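Local coordinates for protein succinate-semialdehyde dehydrogenase (PDB 4OGD) that probably catalyses the oxidation of succinic semialdehyde to succinate, using NADP+ as the cofactor, as a member of the aldehyde dehydrogenase family, at residues A[2-10]-A[155-163]; A[68-78]-A[295-306]. All coordinates share one frame; numbering follows the deposited sequence.

Contact 1: A[2-10]-A[155-163]; sequences AYQTIYPYT and KHASICPRS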
# COMPACT_ATOMS: atom_id res chain seq x y z
N ALA A 2 22.26 -20.07 8.56
CA ALA A 2 21.95 -20.70 9.83
C ALA A 2 21.41 -19.69 10.84
O ALA A 2 21.79 -18.52 10.81
CB ALA A 2 23.19 -21.40 10.39
N TYR A 3 20.52 -20.14 11.72
CA TYR A 3 20.03 -19.29 12.80
C TYR A 3 20.85 -19.54 14.07
O TYR A 3 20.75 -20.61 14.68
CB TYR A 3 18.54 -19.54 13.05
CG TYR A 3 17.63 -19.03 11.95
CD1 TYR A 3 17.16 -17.72 11.97
CD2 TYR A 3 17.22 -19.85 10.90
CE1 TYR A 3 16.31 -17.24 10.97
CE2 TYR A 3 16.38 -19.38 9.90
CZ TYR A 3 15.92 -18.07 9.94
OH TYR A 3 15.08 -17.59 8.95
N GLN A 4 21.66 -18.56 14.45
CA GLN A 4 22.57 -18.71 15.58
C GLN A 4 22.61 -17.44 16.40
O GLN A 4 22.64 -16.34 15.84
CB GLN A 4 23.99 -18.96 15.07
CG GLN A 4 24.17 -20.17 14.21
CD GLN A 4 25.23 -21.11 14.75
OE1 GLN A 4 24.92 -22.06 15.47
NE2 GLN A 4 26.48 -20.85 14.42
N THR A 5 22.63 -17.58 17.72
CA THR A 5 23.00 -16.45 18.56
C THR A 5 24.51 -16.47 18.71
O THR A 5 25.08 -17.41 19.26
CB THR A 5 22.38 -16.54 19.96
OG1 THR A 5 20.95 -16.52 19.87
CG2 THR A 5 22.87 -15.37 20.82
N ILE A 6 25.17 -15.45 18.17
CA ILE A 6 26.60 -15.25 18.38
C ILE A 6 26.81 -13.88 18.98
O ILE A 6 26.58 -12.86 18.32
CB ILE A 6 27.38 -15.36 17.06
CG1 ILE A 6 27.06 -16.69 16.37
CG2 ILE A 6 28.88 -15.22 17.31
CD1 ILE A 6 27.66 -16.82 14.99
N TYR A 7 27.26 -13.84 20.24
CA TYR A 7 27.40 -12.60 20.99
C TYR A 7 28.41 -11.67 20.32
O TYR A 7 29.59 -12.02 20.20
CB TYR A 7 27.85 -12.92 22.41
CG TYR A 7 27.78 -11.78 23.41
CD1 TYR A 7 26.98 -10.67 23.18
CD2 TYR A 7 28.52 -11.82 24.58
CE1 TYR A 7 26.92 -9.63 24.09
CE2 TYR A 7 28.46 -10.79 25.51
CZ TYR A 7 27.66 -9.70 25.26
OH TYR A 7 27.60 -8.69 26.17
N PRO A 8 27.97 -10.49 19.86
CA PRO A 8 28.90 -9.59 19.17
C PRO A 8 30.04 -9.05 20.04
O PRO A 8 30.97 -8.47 19.48
CB PRO A 8 27.99 -8.43 18.72
CG PRO A 8 26.66 -9.07 18.55
CD PRO A 8 26.57 -10.04 19.71
N TYR A 9 29.98 -9.20 21.35
CA TYR A 9 31.05 -8.69 22.19
C TYR A 9 32.21 -9.67 22.27
O TYR A 9 33.36 -9.26 22.37
CB TYR A 9 30.54 -8.34 23.59
CG TYR A 9 31.60 -7.86 24.55
CD1 TYR A 9 32.46 -6.83 24.20
CD2 TYR A 9 31.73 -8.42 25.81
CE1 TYR A 9 33.44 -6.38 25.07
CE2 TYR A 9 32.70 -7.98 26.69
CZ TYR A 9 33.55 -6.95 26.31
OH TYR A 9 34.52 -6.50 27.18
N THR A 10 31.90 -10.96 22.20
CA THR A 10 32.90 -12.01 22.36
C THR A 10 33.07 -12.86 21.11
O THR A 10 34.01 -13.66 21.02
CB THR A 10 32.54 -12.95 23.53
OG1 THR A 10 31.31 -13.63 23.24
CG2 THR A 10 32.41 -12.17 24.83
N LYS A 155 9.31 -13.83 10.11
CA LYS A 155 10.65 -14.20 9.68
C LYS A 155 11.60 -13.11 10.18
O LYS A 155 11.56 -11.98 9.71
CB LYS A 155 10.71 -14.33 8.16
CG LYS A 155 11.88 -15.17 7.67
CD LYS A 155 13.05 -14.29 7.32
CE LYS A 155 14.30 -15.13 7.06
NZ LYS A 155 15.41 -14.71 7.97
N HIS A 156 12.43 -13.47 11.16
CA HIS A 156 13.34 -12.52 11.77
C HIS A 156 14.75 -12.68 11.21
O HIS A 156 15.02 -13.61 10.47
CB HIS A 156 13.35 -12.70 13.30
CG HIS A 156 13.43 -11.42 14.06
ND1 HIS A 156 14.24 -10.37 13.68
CD2 HIS A 156 12.79 -11.01 15.19
CE1 HIS A 156 14.09 -9.37 14.53
NE2 HIS A 156 13.22 -9.73 15.46
N ALA A 157 15.64 -11.75 11.58
CA ALA A 157 17.03 -11.79 11.14
C ALA A 157 17.72 -13.06 11.62
O ALA A 157 17.44 -13.56 12.71
CB ALA A 157 17.78 -10.57 11.66
N SER A 158 18.64 -13.56 10.80
CA SER A 158 19.37 -14.78 11.14
C SER A 158 20.17 -14.66 12.43
O SER A 158 20.43 -15.65 13.11
CB SER A 158 20.30 -15.18 9.99
OG SER A 158 21.32 -14.22 9.81
N ILE A 159 20.58 -13.44 12.76
CA ILE A 159 21.42 -13.23 13.94
C ILE A 159 20.65 -12.91 15.22
O ILE A 159 21.26 -12.79 16.29
CB ILE A 159 22.49 -12.14 13.71
CG1 ILE A 159 21.85 -10.77 13.46
CG2 ILE A 159 23.42 -12.55 12.57
CD1 ILE A 159 22.79 -9.61 13.72
N CYS A 160 19.32 -12.79 15.15
CA CYS A 160 18.58 -12.64 16.41
C CYS A 160 17.50 -13.71 16.62
O CYS A 160 16.33 -13.41 16.85
CB CYS A 160 18.04 -11.21 16.59
SG CYS A 160 16.94 -10.60 15.32
N PRO A 161 17.91 -14.99 16.57
CA PRO A 161 16.91 -16.05 16.69
C PRO A 161 16.35 -16.20 18.10
O PRO A 161 15.21 -16.63 18.23
CB PRO A 161 17.68 -17.30 16.26
CG PRO A 161 19.10 -16.99 16.63
CD PRO A 161 19.28 -15.52 16.46
N ARG A 162 17.12 -15.88 19.14
CA ARG A 162 16.57 -15.96 20.49
C ARG A 162 15.53 -14.86 20.73
O ARG A 162 14.50 -15.10 21.35
CB ARG A 162 17.67 -15.91 21.56
CG ARG A 162 17.15 -16.04 22.98
CD ARG A 162 16.41 -17.34 23.27
NE ARG A 162 15.94 -17.32 24.65
CZ ARG A 162 14.71 -17.65 25.04
NH1 ARG A 162 13.81 -18.07 24.17
NH2 ARG A 162 14.39 -17.57 26.33
N SER A 163 15.79 -13.67 20.20
CA SER A 163 14.81 -12.59 20.27
C SER A 163 13.51 -13.04 19.61
O SER A 163 12.43 -12.88 20.18
CB SER A 163 15.34 -11.32 19.58
OG SER A 163 16.54 -10.85 20.20
O HOH W 1 23.87 -13.31 16.94

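Contact 2: A[68-78]-A[295-306]; sequences EIMTKDMGKLF and PMDPETTLAPLS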
# COMPACT_ATOMS: atom_id res chain seq x y z
N GLU A 68 18.39 -8.37 28.01
CA GLU A 68 19.63 -9.14 27.85
C GLU A 68 19.61 -10.05 26.62
O GLU A 68 20.64 -10.26 25.97
CB GLU A 68 19.95 -9.94 29.12
CG GLU A 68 21.24 -10.75 28.97
CD GLU A 68 21.74 -11.36 30.27
OE1 GLU A 68 21.12 -11.13 31.33
OE2 GLU A 68 22.77 -12.06 30.21
N ILE A 69 18.44 -10.61 26.30
CA ILE A 69 18.30 -11.45 25.11
C ILE A 69 18.70 -10.65 23.87
O ILE A 69 19.41 -11.15 23.00
CB ILE A 69 16.85 -11.97 24.98
CG1 ILE A 69 16.63 -13.12 25.96
CG2 ILE A 69 16.58 -12.43 23.55
CD1 ILE A 69 15.19 -13.58 26.04
N MET A 70 18.27 -9.40 23.82
CA MET A 70 18.61 -8.56 22.67
C MET A 70 20.10 -8.21 22.62
O MET A 70 20.73 -8.28 21.56
CB MET A 70 17.75 -7.30 22.66
CG MET A 70 16.30 -7.58 22.37
SD MET A 70 15.38 -6.06 22.11
CE MET A 70 14.69 -5.78 23.74
N THR A 71 20.67 -7.85 23.77
CA THR A 71 22.11 -7.57 23.85
C THR A 71 22.95 -8.78 23.44
O THR A 71 23.90 -8.66 22.66
CB THR A 71 22.49 -7.14 25.28
OG1 THR A 71 21.86 -5.89 25.59
CG2 THR A 71 24.02 -7.00 25.40
N LYS A 72 22.60 -9.96 23.95
CA LYS A 72 23.34 -11.17 23.61
C LYS A 72 23.19 -11.59 22.14
O LYS A 72 24.10 -12.19 21.58
CB LYS A 72 23.00 -12.32 24.58
CG LYS A 72 23.42 -12.04 26.04
CD LYS A 72 24.94 -11.96 26.19
CE LYS A 72 25.37 -11.41 27.56
NZ LYS A 72 25.02 -12.33 28.70
N ASP A 73 22.06 -11.25 21.51
CA ASP A 73 21.85 -11.56 20.09
C ASP A 73 22.63 -10.62 19.18
O ASP A 73 23.39 -11.06 18.30
CB ASP A 73 20.36 -11.43 19.71
CG ASP A 73 19.58 -12.75 19.82
OD1 ASP A 73 20.16 -13.81 20.13
OD2 ASP A 73 18.36 -12.71 19.56
N MET A 74 22.45 -9.32 19.38
CA MET A 74 22.95 -8.38 18.38
C MET A 74 23.85 -7.27 18.90
O MET A 74 24.26 -6.39 18.14
CB MET A 74 21.78 -7.82 17.54
CG MET A 74 20.60 -7.28 18.33
SD MET A 74 20.97 -5.75 19.19
CE MET A 74 21.37 -4.69 17.80
N GLY A 75 24.17 -7.32 20.19
CA GLY A 75 25.24 -6.50 20.75
C GLY A 75 24.91 -5.15 21.36
O GLY A 75 25.81 -4.51 21.91
N LYS A 76 23.66 -4.70 21.26
CA LYS A 76 23.36 -3.34 21.70
C LYS A 76 23.52 -3.18 23.20
O LYS A 76 23.40 -4.15 23.95
CB LYS A 76 21.97 -2.87 21.27
CG LYS A 76 20.79 -3.55 21.95
CD LYS A 76 19.49 -2.82 21.60
CE LYS A 76 19.20 -2.81 20.10
NZ LYS A 76 18.10 -1.86 19.72
N LEU A 77 23.80 -1.95 23.63
CA LEU A 77 23.91 -1.64 25.05
C LEU A 77 22.69 -2.17 25.79
O LEU A 77 21.56 -2.04 25.32
CB LEU A 77 24.01 -0.13 25.24
CG LEU A 77 25.20 0.58 24.59
CD1 LEU A 77 25.16 2.06 24.95
CD2 LEU A 77 26.52 -0.06 25.00
N PHE A 78 22.92 -2.81 26.93
CA PHE A 78 21.83 -3.32 27.76
C PHE A 78 20.84 -2.21 28.13
O PHE A 78 19.63 -2.44 28.16
CB PHE A 78 22.42 -3.95 29.03
CG PHE A 78 21.39 -4.47 30.00
CD1 PHE A 78 20.69 -5.65 29.74
CD2 PHE A 78 21.16 -3.81 31.19
CE1 PHE A 78 19.76 -6.15 30.65
CE2 PHE A 78 20.23 -4.30 32.11
CZ PHE A 78 19.53 -5.47 31.84
N PRO A 295 28.82 -4.38 26.32
CA PRO A 295 27.50 -3.72 26.30
C PRO A 295 26.64 -4.00 27.53
O PRO A 295 25.66 -3.28 27.76
CB PRO A 295 26.84 -4.29 25.03
CG PRO A 295 27.49 -5.61 24.83
CD PRO A 295 28.94 -5.41 25.27
N MET A 296 26.99 -4.99 28.34
CA MET A 296 26.27 -5.23 29.59
C MET A 296 26.70 -4.28 30.70
O MET A 296 25.99 -4.11 31.69
CB MET A 296 26.40 -6.68 30.05
CG MET A 296 25.72 -7.71 29.14
SD MET A 296 23.92 -7.56 29.01
CE MET A 296 23.43 -8.10 30.65
N ASP A 297 27.87 -3.64 30.53
CA ASP A 297 28.43 -2.75 31.53
C ASP A 297 27.77 -1.38 31.43
O ASP A 297 27.76 -0.79 30.36
CB ASP A 297 29.94 -2.62 31.28
CG ASP A 297 30.69 -1.93 32.41
OD1 ASP A 297 30.16 -1.00 33.06
OD2 ASP A 297 31.86 -2.31 32.64
N PRO A 298 27.23 -0.87 32.55
CA PRO A 298 26.58 0.45 32.54
C PRO A 298 27.51 1.60 32.15
O PRO A 298 27.02 2.65 31.73
CB PRO A 298 26.10 0.62 33.99
CG PRO A 298 26.95 -0.33 34.79
CD PRO A 298 27.17 -1.50 33.88
N GLU A 299 28.82 1.42 32.27
CA GLU A 299 29.79 2.45 31.90
C GLU A 299 29.99 2.54 30.38
O GLU A 299 30.50 3.53 29.88
CB GLU A 299 31.14 2.19 32.56
CG GLU A 299 31.18 2.35 34.07
CD GLU A 299 32.56 2.04 34.67
OE1 GLU A 299 33.52 1.82 33.90
OE2 GLU A 299 32.67 2.02 35.91
N THR A 300 29.57 1.50 29.66
CA THR A 300 29.82 1.43 28.23
C THR A 300 28.84 2.29 27.45
O THR A 300 27.63 2.21 27.65
CB THR A 300 29.74 -0.02 27.73
OG1 THR A 300 30.70 -0.82 28.44
CG2 THR A 300 30.03 -0.09 26.24
N THR A 301 29.37 3.13 26.57
CA THR A 301 28.52 4.06 25.81
C THR A 301 28.68 3.87 24.31
O THR A 301 28.13 4.65 23.52
CB THR A 301 28.77 5.53 26.22
OG1 THR A 301 30.15 5.87 26.00
CG2 THR A 301 28.44 5.73 27.69
N LEU A 302 29.40 2.83 23.91
CA LEU A 302 29.44 2.44 22.50
C LEU A 302 29.51 0.92 22.38
O LEU A 302 30.47 0.29 22.85
CB LEU A 302 30.60 3.09 21.75
CG LEU A 302 30.59 2.81 20.24
CD1 LEU A 302 29.41 3.51 19.57
CD2 LEU A 302 31.89 3.22 19.59
N ALA A 303 28.50 0.33 21.74
CA ALA A 303 28.40 -1.12 21.57
C ALA A 303 29.21 -1.59 20.37
O ALA A 303 29.54 -0.79 19.48
CB ALA A 303 26.92 -1.52 21.40
N PRO A 304 29.57 -2.88 20.34
CA PRO A 304 30.13 -3.44 19.10
C PRO A 304 29.02 -3.51 18.07
O PRO A 304 27.84 -3.54 18.45
CB PRO A 304 30.53 -4.85 19.52
CG PRO A 304 29.57 -5.21 20.62
CD PRO A 304 29.34 -3.92 21.37
N LEU A 305 29.37 -3.55 16.78
CA LEU A 305 28.36 -3.74 15.75
C LEU A 305 27.80 -5.16 15.81
O LEU A 305 28.36 -6.03 16.48
CB LEU A 305 28.91 -3.42 14.36
CG LEU A 305 29.49 -2.01 14.15
CD1 LEU A 305 29.69 -1.73 12.66
CD2 LEU A 305 28.61 -0.95 14.78
N SER A 306 26.72 -5.41 15.08
CA SER A 306 25.94 -6.64 15.26
C SER A 306 26.53 -7.92 14.68
O SER A 306 26.09 -9.02 15.04
CB SER A 306 24.53 -6.44 14.71
OG SER A 306 24.58 -6.26 13.31
O HOH W 2 25.12 -3.84 18.01

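Contact 1: A[2-10]-A[155-163]
The N-terminal segment, through Tyr3, Gln4 and Thr5, lies across the beta-alpha connection that carries the Rossmann-type sheet from strand 152-155 into helix 161-173, and shows how a chain terminus can be held by packing of the Tyr3 ring and Pro161, with two weak hydrogen bonds and a bridging water. Tyr3 makes the largest share of the contact. Its hydroxyl receives a weak bond from Lys155 NZ, 3.1 Å from Tyr3 OH, while His156 O lies in plane at the edge of the ring. The lysine chain leaves with CG anti to the backbone N but bends at chi2 (-94°) and again at chi4, and together these bring NZ to 2.8 Å from His156 O. Farther along, the turn 157-160 offers Ser158 O to Gln4 N in a weak, long bond of 3.4 Å. Water 1 accepts from Ile6 N and donates to Ile159 O. Pro161, first in the helix, sets its ring against the Gln4 carbonyl, with CD 3.5 Å from Gln4 O. Beside it, Thr5 OG1 rests on Arg162 CB and bonds Asp73. Since Tyr3 OH also bonds Ile186 O, the buried ammonium group is probably steadied by two oxygens, one from each segment.

Contact 2: A[68-78]-A[295-306]
The Phe78 ring and the carboxylate of Glu68 are the flat groups here, and Met296 serves both. Its sulfur makes a Met-aromatic contact oblique to the ring, 4.7 Å from SD to the Phe78 centroid and 50° off the normal. Its methyl CE reaches the Glu68 carboxylate, 3.7 Å from CD, whose OE2 takes Lys72 NZ on the anti side in a salt bridge. With bends at chi2 and chi3, the Met296 chain folds back over the helix, crossing Glu68 and Lys72 at nearly a right angle and touching Thr71 CG2 with its sulfur.

Next to the Met296 side chain the backbones join. Phe78 N donates to Pro295 O at 2.9 Å in an almost straight bond (177° at the hydrogen), approaching from above the carbonyl plane. Leu77, the N-cap residue just before, lays both methyls against the other segment: CD1 and CD2 on Thr300 O, with CD2 also 3.7 Å from Thr300 CG2 and close to Ala303 CB. Gly75 leaves the helix with positive phi (94°), and its carbonyl is buried without a polar partner, Gly75 O lying 3.2 Å from Ala303 CB and also against Pro295 CB. Separately, water 2 donates to both Met74 O and Pro304 O, bridging the two segments. Thr71 OG1, 2.8 Å from Lys76 O, ties the turn back to the helix.

The contact thus fills the bend between helices 63-74 and 78-103, with Ala81 of the latter against Thr71 and Lys76; Tyr7 of strand 4-7 packs on Thr71, Pro295 and Met296, and helix 161-173 borders Ile69.

The two contacts illustrate how segments that alternate along the chain become one continuous piece of structure. Their centres lie 13 Å apart, and the carboxylate of Asp73 spans the gap: OD1 is 2.8 Å from Thr5 OG1 and OD2 is 2.7 Å from Ser163 OG, both probable hydrogen bonds, so helix 63-74 is tied to both halves of contact 1. Farther along, Pro8 CB packs 3.3 Å from Leu305 O, and Tyr7 meets Lys72 in a cation-pi pair. Toward the functional centre, Lys76 NZ, in a salt bridge with Glu84, also donates to Asn132 O, in a Trp-Asn-Phe segment that in relatives borders the active site, whereas the 155-163 link of contact 1 probably lies nearer the adenosine end of the cofactor.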